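PDB 2R6H: NADH:ubiquinone oxidoreductase, Na translocating, F subunit from Porphyromonas gingivalis, which is a flavoprotein of the ferredoxin reductase-like type, joining an FAD-binding antiparallel beta barrel to a Rossmann-type nucleotide-binding domain. Local coordinates for residues Ser41-Gln46 with Asp149-Asp154; Ser90-Pro95 with Pro170-Ile175; Gly236-Val241 with Asn268-Met273. All blocks are in the same frame, centred on the assembly; numbering follows the deposited sequence.

Contacts 1 and 2 are buried neighbours that touch each other at the junction of the antiparallel FAD-binding domain and the parallel-sheet domain; contact 3 is partly buried and belongs to the parallel-sheet domain alone, its centre about 23 Å from either of the other two. Both junction contacts touch FAD, contact 1 through an aromatic face at a ring methyl and contact 2 through polar atoms of Ser-90. Gln-174, on the helix segment of contact 2, reaches the backbone of contact 1. Chemistry follows place: water, a serine-histidine pair and carbonyls in contact 1, backbone carbonyls against a helix in contact 2, and hydrocarbon against an imidazole face in contact 3.

Contact 1: residues Ser41-Gln46 with Asp149-Asp154; sequences SGSYAQ and DFHIQD. With FAD (flavin-adenine dinucleotide), chain H.
Ser-41 enters the contact through its backbone: its carbonyl O lies 3.6 Å from CD2 of His-151, at the edge of the imidazole and in its plane. The same oxygen stands beside Phe-150 O, two acceptors that cannot bond to each other; the side-chain NE2 of Gln-174 on helix 168-181 reaches both, with a hydrogen bond to Ser-41 O and a weak one to Phe-150 O. Gly-42 turns the chain with a positive phi (108°), and its bare CA makes a CH...O contact with Phe-150 O at 3.5 Å. The carbonyl of Gly-42 accepts from a water at 2.6 Å (Gly-42 O to the water oxygen), and this water in turn receives Phe-150 N, linking the two backbones. Phe-150, with CG anti to its own N (chi1 180°), sets its ring edge near Gly-42 O, CD1 being 3.9 Å from it. Ser-43 OG forms the direct side-chain bond, 3.1 Å to His-151 NE2, lying in the imidazole plane; either partner could donate. The same hydroxyl also has a weak bond to Tyr-147 O.

Here the loop becomes strand 44-49, which lies between strands 85-90 and 140-147 in the antiparallel sheet of the FAD-binding barrel, while Asp-149 to Asp-154 lead from that barrel to the first strand of the nucleotide-binding domain. Tyr-44 belongs to the FAD pocket: its CG sits between the backbone N and carbonyl carbon (chi1 63°), and the flavin methyl C7M rests over one ring face, 3.5 Å from CD2. Tyr-147 also meets this ring. Ala-45 pairs by backbone with Tyr-89, and Gln-46 brings NE2 to the Tyr-44 edge, in the ring plane.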
loop_
_atom_site.group_PDB
_atom_site.type_symbol
_atom_site.label_atom_id
_atom_site.label_comp_id
_atom_site.label_asym_id
_atom_site.label_seq_id
_atom_site.Cartn_x
_atom_site.Cartn_y
_atom_site.Cartn_z
ATOM N N SER A 41 -6.751 6.541 11.410
ATOM C CA SER A 41 -5.895 6.331 10.231
ATOM C C SER A 41 -4.963 5.151 10.374
ATOM O O SER A 41 -4.164 5.091 11.306
ATOM C CB SER A 41 -5.062 7.563 9.943
ATOM O OG SER A 41 -5.839 8.711 10.179
ATOM N N GLY A 42 -5.048 4.217 9.438
ATOM C CA GLY A 42 -4.249 3.021 9.542
ATOM C C GLY A 42 -5.089 1.818 9.897
ATOM O O GLY A 42 -4.573 0.702 9.942
ATOM N N SER A 43 -6.377 2.034 10.152
ATOM C CA SER A 43 -7.305 0.921 10.355
ATOM C C SER A 43 -7.654 0.303 9.011
ATOM O O SER A 43 -7.408 0.905 7.957
ATOM C CB SER A 43 -8.584 1.374 11.063
ATOM O OG SER A 43 -8.487 1.238 12.474
ATOM N N TYR A 44 -8.223 -0.896 9.040
ATOM C CA TYR A 44 -8.562 -1.569 7.793
ATOM C C TYR A 44 -10.008 -1.981 7.756
ATOM O O TYR A 44 -10.681 -2.012 8.781
ATOM C CB TYR A 44 -7.683 -2.798 7.566
ATOM C CG TYR A 44 -7.844 -3.887 8.605
ATOM C CD1 TYR A 44 -8.705 -4.959 8.400
ATOM C CD2 TYR A 44 -7.119 -3.852 9.779
ATOM C CE1 TYR A 44 -8.845 -5.965 9.347
ATOM C CE2 TYR A 44 -7.249 -4.854 10.731
ATOM C CZ TYR A 44 -8.113 -5.906 10.514
ATOM O OH TYR A 44 -8.231 -6.887 11.475
ATOM N N ALA A 45 -10.479 -2.295 6.556
ATOM C CA ALA A 45 -11.843 -2.763 6.359
ATOM C C ALA A 45 -11.830 -4.179 5.792
ATOM O O ALA A 45 -10.765 -4.745 5.543
ATOM C CB ALA A 45 -12.594 -1.822 5.436
ATOM N N GLN A 46 -13.005 -4.756 5.583
ATOM C CA GLN A 46 -13.063 -6.104 5.053
ATOM C C GLN A 46 -14.065 -6.237 3.937
ATOM O O GLN A 46 -15.208 -5.803 4.077
ATOM C CB GLN A 46 -13.437 -7.068 6.150
ATOM C CG GLN A 46 -12.590 -6.921 7.345
ATOM C CD GLN A 46 -12.643 -8.148 8.184
ATOM O OE1 GLN A 46 -13.724 -8.598 8.567
ATOM N NE2 GLN A 46 -11.477 -8.722 8.469
ATOM N N ASP A 149 -5.428 -1.948 14.946
ATOM C CA ASP A 149 -4.854 -1.229 16.077
ATOM C C ASP A 149 -3.734 -0.297 15.627
ATOM O O ASP A 149 -3.172 0.447 16.431
ATOM C CB ASP A 149 -4.332 -2.212 17.127
ATOM C CG ASP A 149 -4.390 -1.648 18.533
ATOM O OD1 ASP A 149 -3.954 -0.495 18.731
ATOM O OD2 ASP A 149 -4.874 -2.358 19.440
ATOM N N PHE A 150 -3.414 -0.343 14.338
ATOM C CA PHE A 150 -2.220 0.314 13.822
ATOM C C PHE A 150 -2.411 1.825 13.744
ATOM O O PHE A 150 -2.942 2.343 12.761
ATOM C CB PHE A 150 -1.857 -0.241 12.442
ATOM C CG PHE A 150 -0.640 0.394 11.834
ATOM C CD1 PHE A 150 -0.719 1.049 10.616
ATOM C CD2 PHE A 150 0.584 0.338 12.480
ATOM C CE1 PHE A 150 0.398 1.634 10.053
ATOM C CE2 PHE A 150 1.705 0.923 11.923
ATOM C CZ PHE A 150 1.612 1.572 10.708
ATOM N N HIS A 151 -1.990 2.624 14.767
ATOM C CA HIS A 151 -2.329 4.045 14.832
ATOM C C HIS A 151 -1.158 4.923 15.287
ATOM O O HIS A 151 -0.266 4.468 16.006
ATOM C CB HIS A 151 -3.526 4.275 15.772
ATOM C CG HIS A 151 -4.754 3.481 15.420
ATOM N ND1 HIS A 151 -5.462 2.759 16.353
ATOM C CD2 HIS A 151 -5.393 3.309 14.238
ATOM C CE1 HIS A 151 -6.486 2.165 15.758
ATOM N NE2 HIS A 151 -6.465 2.481 14.479
ATOM N N ILE A 152 -1.207 6.197 14.894
ATOM C CA ILE A 152 -0.212 7.179 15.309
ATOM C C ILE A 152 -0.136 7.277 16.829
ATOM O O ILE A 152 -1.157 7.235 17.516
ATOM C CB ILE A 152 -0.518 8.573 14.728
ATOM C CG1 ILE A 152 -0.833 8.470 13.235
ATOM C CG2 ILE A 152 0.651 9.516 14.968
ATOM C CD1 ILE A 152 -1.537 9.688 12.675
ATOM N N GLN A 153 1.081 7.408 17.348
ATOM C CA GLN A 153 1.286 7.611 18.775
ATOM C C GLN A 153 1.164 9.085 19.141
ATOM O O GLN A 153 1.630 9.958 18.408
ATOM C CB GLN A 153 2.652 7.073 19.203
ATOM C CG GLN A 153 2.911 5.640 18.772
ATOM C CD GLN A 153 1.940 4.660 19.399
ATOM O OE1 GLN A 153 1.957 4.440 20.611
ATOM N NE2 GLN A 153 1.086 4.063 18.576
ATOM N N ASP A 154 0.535 9.357 20.278
ATOM C CA ASP A 154 0.534 10.697 20.847
ATOM C C ASP A 154 1.896 11.043 21.437
ATOM O O ASP A 154 2.118 10.902 22.640
ATOM C CB ASP A 154 -0.560 10.830 21.907
ATOM C CG ASP A 154 -1.948 10.591 21.346
ATOM O OD1 ASP A 154 -2.092 10.565 20.105
ATOM O OD2 ASP A 154 -2.894 10.429 22.145
HETATM P PA FAD H . -4.910 -15.539 -1.360
HETATM O O1A FAD H . -5.022 -15.307 0.142
HETATM O O2A FAD H . -5.923 -16.544 -1.920
HETATM O O5B FAD H . -3.405 -16.009 -1.755
HETATM C C5B FAD H . -2.303 -15.135 -1.562
HETATM C C4B FAD H . -1.116 -15.584 -2.406
HETATM O O4B FAD H . -0.734 -16.896 -2.038
HETATM C C3B FAD H . -1.448 -15.612 -3.890
HETATM O O3B FAD H . -0.430 -14.937 -4.588
HETATM C C2B FAD H . -1.442 -17.074 -4.282
HETATM O O2B FAD H . -0.869 -17.235 -5.560
HETATM C C1B FAD H . -0.569 -17.699 -3.198
HETATM N N9A FAD H . -0.856 -19.138 -2.931
HETATM C C8A FAD H . -2.075 -19.741 -2.699
HETATM N N7A FAD H . -1.872 -21.068 -2.495
HETATM C C5A FAD H . -0.538 -21.328 -2.589
HETATM C C6A FAD H . 0.224 -22.499 -2.471
HETATM N N6A FAD H . -0.368 -23.681 -2.299
HETATM N N1A FAD H . 1.604 -22.444 -2.621
HETATM C C2A FAD H . 2.231 -21.237 -2.889
HETATM N N3A FAD H . 1.475 -20.079 -3.006
HETATM C C4A FAD H . 0.114 -20.121 -2.862
HETATM N N1 FAD H . -3.400 -6.093 0.883
HETATM C C2 FAD H . -3.479 -5.042 0.007
HETATM O O2 FAD H . -3.247 -5.258 -1.175
HETATM N N3 FAD H . -3.812 -3.776 0.466
HETATM C C4 FAD H . -4.077 -3.547 1.814
HETATM O O4 FAD H . -4.383 -2.435 2.279
HETATM C C4X FAD H . -3.997 -4.618 2.686
HETATM N N5 FAD H . -4.258 -4.401 4.021
HETATM C C5X FAD H . -4.166 -5.468 4.894
HETATM C C6 FAD H . -4.418 -5.239 6.242
HETATM C C7 FAD H . -4.346 -6.282 7.157
HETATM C C7M FAD H . -4.633 -5.991 8.606
HETATM C C8 FAD H . -4.013 -7.561 6.706
HETATM C C8M FAD H . -3.921 -8.700 7.668
HETATM C C9 FAD H . -3.758 -7.781 5.357
HETATM C C9A FAD H . -3.832 -6.742 4.441
HETATM N N10 FAD H . -3.575 -6.953 3.095
HETATM C C10 FAD H . -3.654 -5.891 2.223
HETATM C "C1'" FAD H . -3.411 -8.322 2.506
HETATM C "C2'" FAD H . -4.765 -8.784 1.994
HETATM O "O2'" FAD H . -5.657 -8.865 3.078
HETATM C "C3'" FAD H . -4.697 -10.145 1.311
HETATM O "O3'" FAD H . -3.887 -11.041 2.038
HETATM C "C4'" FAD H . -4.192 -9.977 -0.109
HETATM O "O4'" FAD H . -5.203 -9.306 -0.813
HETATM C "C5'" FAD H . -3.958 -11.319 -0.778
HETATM O "O5'" FAD H . -5.051 -12.156 -0.480
HETATM P P FAD H . -5.845 -12.891 -1.669
HETATM O O1P FAD H . -7.168 -13.419 -1.168
HETATM O O2P FAD H . -6.000 -11.956 -2.840
HETATM O O3P FAD H . -4.893 -14.098 -2.092
HETATM O O HOH W 1 -4.694 -1.177 11.746
#

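Contact 2: residues Ser90-Pro95 with Pro170-Ile175; sequences SMANYP and PLRAQI. With FAD (flavin-adenine dinucleotide), chain H.
A helix and an irregular loop meet here almost backbone to backbone, the CA atoms of Tyr-94 and Ala-173 being 4.6 Å apart. On the helix, the side chain at this closest point is just the methyl of Ala-173: CB lies 3.2 Å from Met-91 O and also near Asn-93 O, so a small apolar group meets two carbonyls. The junction is that of the ferredoxin reductase-like fold. Ser-90 ends strand 85-90 of the FAD-binding barrel and Met-91 to Pro-95 form the loop after it, and Pro-170 to Ile-175 belong to helix 168-181, which follows the first strand of the parallel nucleotide-binding sheet.

Between the two carbonyls in sequence, Ala-92 O turns to Arg-172. That side chain leaves with CG anti to the backbone N (chi1 166°), runs extended to NE and passes its CG 3.3 Å from Ala-92 O. NH1 then curls back on the same oxygen at 2.7 Å from Ala-92 O, but the N-H...O angle of 122° makes the bond weak. The guanidinium has its stronger partner elsewhere, a salt bridge from NH2 to Asp-205, and Tyr-202 adds a cation-pi contact. Tyr-94 meets the helix through CB, near Ala-173 O, while its ring makes a cation-pi contact with Arg-180 farther along.

Towards the flavin, Ser-90 closes the Arg-x-Tyr-Ser signature of this family, in which Arg-87 and Tyr-89 also hydrogen-bond to FAD. Pro-170 packs its ring against this serine, CG being 3.3 Å from Ser-90 OG, so the helix backs the residue that holds the isoalloxazine. Ser-90 OG donates weakly to FAD N5. The firmer bond is the backbone one: Ser-90 N gives its hydrogen to FAD O4 at 2.7 Å, with an N-H...O angle of 158°.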
loop_
_atom_site.group_PDB
_atom_site.type_symbol
_atom_site.label_atom_id
_atom_site.label_comp_id
_atom_site.label_asym_id
_atom_site.label_seq_id
_atom_site.Cartn_x
_atom_site.Cartn_y
_atom_site.Cartn_z
ATOM N N SER A 90 -6.540 -2.048 3.926
ATOM C CA SER A 90 -6.300 -0.843 4.715
ATOM C C SER A 90 -6.876 0.388 4.033
ATOM O O SER A 90 -6.770 0.505 2.819
ATOM C CB SER A 90 -4.796 -0.638 4.895
ATOM O OG SER A 90 -4.256 -1.552 5.827
HETATM N N MSE A 91 -7.471 1.307 4.797
HETATM C CA MSE A 91 -7.931 2.591 4.240
HETATM C C MSE A 91 -6.770 3.494 3.886
HETATM O O MSE A 91 -5.854 3.687 4.680
HETATM C CB MSE A 91 -8.826 3.357 5.208
HETATM C CG MSE A 91 -10.300 3.082 5.068
HETATM SE SE MSE A 91 -10.818 1.458 6.000
HETATM C CE MSE A 91 -10.474 2.030 7.832
ATOM N N ALA A 92 -6.847 4.089 2.710
ATOM C CA ALA A 92 -5.742 4.843 2.159
ATOM C C ALA A 92 -6.041 6.340 2.092
ATOM O O ALA A 92 -5.158 7.153 1.783
ATOM C CB ALA A 92 -5.396 4.306 0.786
ATOM N N ASN A 93 -7.285 6.701 2.378
ATOM C CA ASN A 93 -7.615 8.103 2.517
ATOM C C ASN A 93 -7.735 8.415 3.990
ATOM O O ASN A 93 -7.866 7.516 4.813
ATOM C CB ASN A 93 -8.903 8.460 1.769
ATOM C CG ASN A 93 -8.913 9.911 1.260
ATOM O OD1 ASN A 93 -7.946 10.663 1.437
ATOM N ND2 ASN A 93 -10.018 10.302 0.619
ATOM N N TYR A 94 -7.663 9.695 4.319
ATOM C CA TYR A 94 -7.736 10.121 5.702
ATOM C C TYR A 94 -9.175 10.155 6.184
ATOM O O TYR A 94 -10.111 10.224 5.383
ATOM C CB TYR A 94 -7.010 11.456 5.899
ATOM C CG TYR A 94 -7.667 12.674 5.296
ATOM C CD1 TYR A 94 -7.362 13.946 5.771
ATOM C CD2 TYR A 94 -8.593 12.566 4.267
ATOM C CE1 TYR A 94 -7.947 15.075 5.238
ATOM C CE2 TYR A 94 -9.195 13.698 3.730
ATOM C CZ TYR A 94 -8.868 14.953 4.221
ATOM O OH TYR A 94 -9.460 16.096 3.705
ATOM N N PRO A 95 -9.353 10.073 7.501
ATOM C CA PRO A 95 -10.665 9.874 8.125
ATOM C C PRO A 95 -11.630 11.013 7.863
ATOM O O PRO A 95 -12.824 10.872 8.141
ATOM C CB PRO A 95 -10.330 9.796 9.611
ATOM C CG PRO A 95 -8.924 9.360 9.642
ATOM C CD PRO A 95 -8.272 10.042 8.494
ATOM N N PRO A 170 -1.895 2.429 4.390
ATOM C CA PRO A 170 -1.988 2.842 5.795
ATOM C C PRO A 170 -1.168 4.097 6.071
ATOM O O PRO A 170 -1.651 5.015 6.734
ATOM C CB PRO A 170 -1.391 1.649 6.545
ATOM C CG PRO A 170 -1.653 0.485 5.657
ATOM C CD PRO A 170 -1.541 1.006 4.253
ATOM N N LEU A 171 0.061 4.130 5.566
ATOM C CA LEU A 171 0.933 5.285 5.748
ATOM C C LEU A 171 0.283 6.556 5.210
ATOM O O LEU A 171 0.213 7.570 5.904
ATOM C CB LEU A 171 2.280 5.051 5.062
ATOM C CG LEU A 171 3.212 4.037 5.726
ATOM C CD1 LEU A 171 2.427 3.093 6.624
ATOM C CD2 LEU A 171 3.996 3.260 4.679
ATOM N N ARG A 172 -0.188 6.494 3.969
ATOM C CA ARG A 172 -0.774 7.657 3.314
ATOM C C ARG A 172 -1.970 8.187 4.096
ATOM O O ARG A 172 -2.167 9.398 4.203
ATOM C CB ARG A 172 -1.194 7.311 1.883
ATOM C CG ARG A 172 -2.097 8.346 1.234
ATOM C CD ARG A 172 -2.336 8.028 -0.234
ATOM N NE ARG A 172 -2.974 9.137 -0.936
ATOM C CZ ARG A 172 -4.285 9.245 -1.126
ATOM N NH1 ARG A 172 -5.104 8.310 -0.664
ATOM N NH2 ARG A 172 -4.778 10.289 -1.778
ATOM N N ALA A 173 -2.767 7.274 4.641
ATOM C CA ALA A 173 -3.895 7.646 5.487
ATOM C C ALA A 173 -3.427 8.385 6.736
ATOM O O ALA A 173 -3.995 9.411 7.111
ATOM C CB ALA A 173 -4.703 6.415 5.866
ATOM N N GLN A 174 -2.390 7.857 7.376
ATOM C CA GLN A 174 -1.803 8.500 8.551
ATOM C C GLN A 174 -1.143 9.843 8.196
ATOM O O GLN A 174 -1.381 10.855 8.867
ATOM C CB GLN A 174 -0.817 7.570 9.258
ATOM C CG GLN A 174 -1.477 6.449 10.039
ATOM C CD GLN A 174 -0.468 5.600 10.800
ATOM O OE1 GLN A 174 0.726 5.874 10.775
ATOM N NE2 GLN A 174 -0.948 4.568 11.484
ATOM N N ILE A 175 -0.346 9.862 7.128
ATOM C CA ILE A 175 0.328 11.092 6.714
ATOM C C ILE A 175 -0.648 12.167 6.266
ATOM O O ILE A 175 -0.486 13.328 6.601
ATOM C CB ILE A 175 1.391 10.839 5.643
ATOM C CG1 ILE A 175 2.596 10.164 6.288
ATOM C CG2 ILE A 175 1.832 12.142 5.023
ATOM C CD1 ILE A 175 3.322 9.223 5.384
HETATM P PA FAD H . -4.910 -15.539 -1.360
HETATM O O1A FAD H . -5.022 -15.307 0.142
HETATM O O2A FAD H . -5.923 -16.544 -1.920
HETATM O O5B FAD H . -3.405 -16.009 -1.755
HETATM C C5B FAD H . -2.303 -15.135 -1.562
HETATM C C4B FAD H . -1.116 -15.584 -2.406
HETATM O O4B FAD H . -0.734 -16.896 -2.038
HETATM C C3B FAD H . -1.448 -15.612 -3.890
HETATM O O3B FAD H . -0.430 -14.937 -4.588
HETATM C C2B FAD H . -1.442 -17.074 -4.282
HETATM O O2B FAD H . -0.869 -17.235 -5.560
HETATM C C1B FAD H . -0.569 -17.699 -3.198
HETATM N N9A FAD H . -0.856 -19.138 -2.931
HETATM C C8A FAD H . -2.075 -19.741 -2.699
HETATM N N7A FAD H . -1.872 -21.068 -2.495
HETATM C C5A FAD H . -0.538 -21.328 -2.589
HETATM C C6A FAD H . 0.224 -22.499 -2.471
HETATM N N6A FAD H . -0.368 -23.681 -2.299
HETATM N N1A FAD H . 1.604 -22.444 -2.621
HETATM C C2A FAD H . 2.231 -21.237 -2.889
HETATM N N3A FAD H . 1.475 -20.079 -3.006
HETATM C C4A FAD H . 0.114 -20.121 -2.862
HETATM N N1 FAD H . -3.400 -6.093 0.883
HETATM C C2 FAD H . -3.479 -5.042 0.007
HETATM O O2 FAD H . -3.247 -5.258 -1.175
HETATM N N3 FAD H . -3.812 -3.776 0.466
HETATM C C4 FAD H . -4.077 -3.547 1.814
HETATM O O4 FAD H . -4.383 -2.435 2.279
HETATM C C4X FAD H . -3.997 -4.618 2.686
HETATM N N5 FAD H . -4.258 -4.401 4.021
HETATM C C5X FAD H . -4.166 -5.468 4.894
HETATM C C6 FAD H . -4.418 -5.239 6.242
HETATM C C7 FAD H . -4.346 -6.282 7.157
HETATM C C7M FAD H . -4.633 -5.991 8.606
HETATM C C8 FAD H . -4.013 -7.561 6.706
HETATM C C8M FAD H . -3.921 -8.700 7.668
HETATM C C9 FAD H . -3.758 -7.781 5.357
HETATM C C9A FAD H . -3.832 -6.742 4.441
HETATM N N10 FAD H . -3.575 -6.953 3.095
HETATM C C10 FAD H . -3.654 -5.891 2.223
HETATM C "C1'" FAD H . -3.411 -8.322 2.506
HETATM C "C2'" FAD H . -4.765 -8.784 1.994
HETATM O "O2'" FAD H . -5.657 -8.865 3.078
HETATM C "C3'" FAD H . -4.697 -10.145 1.311
HETATM O "O3'" FAD H . -3.887 -11.041 2.038
HETATM C "C4'" FAD H . -4.192 -9.977 -0.109
HETATM O "O4'" FAD H . -5.203 -9.306 -0.813
HETATM C "C5'" FAD H . -3.958 -11.319 -0.778
HETATM O "O5'" FAD H . -5.051 -12.156 -0.480
HETATM P P FAD H . -5.845 -12.891 -1.669
HETATM O O1P FAD H . -7.168 -13.419 -1.168
HETATM O O2P FAD H . -6.000 -11.956 -2.840
HETATM O O3P FAD H . -4.893 -14.098 -2.092
#

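Contact 3: residues Gly236-Val241 with Asn268-Met273; sequences GFIHQV and NAVKGM
Ala-269 opens the contact between helix 264-277 and helix 238-247, neighbours on one side of the parallel sheet in the Rossmann-type domain. Its methyl lies over one face of the His-239 imidazole as a CH-pi contact, CB standing 3.8 Å from the centroid of the His-239 ring and 26° off the ring normal. It is displaced toward the rim, nearest ND1 and CE1. The imidazole takes this place because CG of His-239 lies between its backbone N and carbonyl carbon (chi1 69°), at the start of its helix, two residues after the N-cap Phe-237.

Val-270 follows with its CG2 branch, 3.7 Å from His-239 CB. The same methyl meets Ile-238 CG2 at 4.3 Å, and both side chains also touch Ile-162 of strand 158-164, so this corner joins the two helices to the sheet.

One turn on from Ala-269, Met-273, a selenomethionine, leaves its helix with CG anti to the backbone N and then bends at chi2 and chi3. The bends bring its terminal methyl to the other helix, where Met-273 CE ends 3.6 Å from His-239 CB.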
loop_
_atom_site.group_PDB
_atom_site.type_symbol
_atom_site.label_atom_id
_atom_site.label_comp_id
_atom_site.label_asym_id
_atom_site.label_seq_id
_atom_site.Cartn_x
_atom_site.Cartn_y
_atom_site.Cartn_z
ATOM N N GLY A 236 18.265 1.608 -4.536
ATOM C CA GLY A 236 18.657 0.433 -3.770
ATOM C C GLY A 236 17.574 -0.093 -2.848
ATOM O O GLY A 236 16.398 0.190 -3.029
ATOM N N PHE A 237 17.968 -0.869 -1.853
ATOM C CA PHE A 237 17.006 -1.316 -0.849
ATOM C C PHE A 237 16.554 -0.164 0.063
ATOM O O PHE A 237 17.354 0.692 0.422
ATOM C CB PHE A 237 17.604 -2.444 -0.010
ATOM C CG PHE A 237 17.642 -3.780 -0.707
ATOM C CD1 PHE A 237 16.509 -4.294 -1.325
ATOM C CD2 PHE A 237 18.804 -4.538 -0.710
ATOM C CE1 PHE A 237 16.547 -5.523 -1.943
ATOM C CE2 PHE A 237 18.845 -5.768 -1.325
ATOM C CZ PHE A 237 17.720 -6.262 -1.941
ATOM N N ILE A 238 15.287 -0.148 0.455
ATOM C CA ILE A 238 14.785 0.964 1.247
ATOM C C ILE A 238 15.588 1.190 2.532
ATOM O O ILE A 238 15.965 2.313 2.838
ATOM C CB ILE A 238 13.269 0.844 1.531
ATOM C CG1 ILE A 238 12.549 2.130 1.124
ATOM C CG2 ILE A 238 13.006 0.568 2.983
ATOM C CD1 ILE A 238 13.231 3.370 1.590
ATOM N N HIS A 239 15.857 0.120 3.273
ATOM C CA HIS A 239 16.601 0.232 4.527
ATOM C C HIS A 239 18.040 0.733 4.280
ATOM O O HIS A 239 18.592 1.520 5.048
ATOM C CB HIS A 239 16.625 -1.116 5.260
ATOM C CG HIS A 239 17.459 -2.155 4.576
ATOM N ND1 HIS A 239 16.996 -2.887 3.507
ATOM C CD2 HIS A 239 18.731 -2.563 4.798
ATOM C CE1 HIS A 239 17.956 -3.708 3.094
ATOM N NE2 HIS A 239 19.014 -3.528 3.860
ATOM N N GLN A 240 18.639 0.270 3.189
ATOM C CA GLN A 240 19.964 0.713 2.809
ATOM C C GLN A 240 19.916 2.210 2.506
ATOM O O GLN A 240 20.720 2.973 3.026
ATOM C CB GLN A 240 20.473 -0.098 1.614
ATOM C CG GLN A 240 21.977 0.004 1.367
ATOM C CD GLN A 240 22.806 -0.486 2.540
ATOM O OE1 GLN A 240 22.980 -1.692 2.722
ATOM N NE2 GLN A 240 23.333 0.449 3.340
ATOM N N VAL A 241 18.970 2.615 1.665
ATOM C CA VAL A 241 18.795 4.022 1.326
ATOM C C VAL A 241 18.584 4.868 2.577
ATOM O O VAL A 241 19.213 5.913 2.745
ATOM C CB VAL A 241 17.607 4.229 0.370
ATOM C CG1 VAL A 241 17.396 5.710 0.100
ATOM C CG2 VAL A 241 17.831 3.469 -0.928
ATOM N N ASN A 268 11.650 -7.309 7.242
ATOM C CA ASN A 268 12.708 -7.997 7.970
ATOM C C ASN A 268 14.071 -7.328 7.819
ATOM O O ASN A 268 14.769 -7.109 8.807
ATOM C CB ASN A 268 12.739 -9.482 7.629
ATOM C CG ASN A 268 11.508 -10.209 8.148
ATOM O OD1 ASN A 268 10.923 -9.816 9.167
ATOM N ND2 ASN A 268 11.099 -11.262 7.446
ATOM N N ALA A 269 14.430 -6.954 6.594
ATOM C CA ALA A 269 15.693 -6.248 6.365
ATOM C C ALA A 269 15.784 -4.925 7.121
ATOM O O ALA A 269 16.868 -4.552 7.559
ATOM C CB ALA A 269 15.926 -6.028 4.900
ATOM N N VAL A 270 14.661 -4.217 7.274
ATOM C CA VAL A 270 14.616 -3.033 8.142
ATOM C C VAL A 270 14.816 -3.387 9.626
ATOM O O VAL A 270 15.575 -2.723 10.352
ATOM C CB VAL A 270 13.298 -2.273 7.998
ATOM C CG1 VAL A 270 13.091 -1.352 9.184
ATOM C CG2 VAL A 270 13.287 -1.493 6.709
ATOM N N LYS A 271 14.139 -4.445 10.067
ATOM C CA LYS A 271 14.251 -4.901 11.445
ATOM C C LYS A 271 15.708 -5.201 11.772
ATOM O O LYS A 271 16.265 -4.667 12.722
ATOM C CB LYS A 271 13.379 -6.140 11.683
ATOM C CG LYS A 271 11.866 -5.891 11.711
ATOM C CD LYS A 271 11.187 -6.900 12.636
ATOM C CE LYS A 271 9.655 -6.874 12.566
ATOM N NZ LYS A 271 9.115 -7.585 11.368
ATOM N N GLY A 272 16.328 -6.050 10.966
ATOM C CA GLY A 272 17.727 -6.386 11.154
ATOM C C GLY A 272 18.626 -5.167 11.161
ATOM O O GLY A 272 19.603 -5.121 11.896
HETATM N N MSE A 273 18.302 -4.176 10.339
HETATM C CA MSE A 273 19.106 -2.965 10.268
HETATM C C MSE A 273 18.982 -2.176 11.566
HETATM O O MSE A 273 19.978 -1.905 12.228
HETATM C CB MSE A 273 18.681 -2.128 9.066
HETATM C CG MSE A 273 19.582 -0.953 8.718
HETATM SE SE MSE A 273 18.809 0.808 9.088
HETATM C CE MSE A 273 16.956 0.592 8.467
#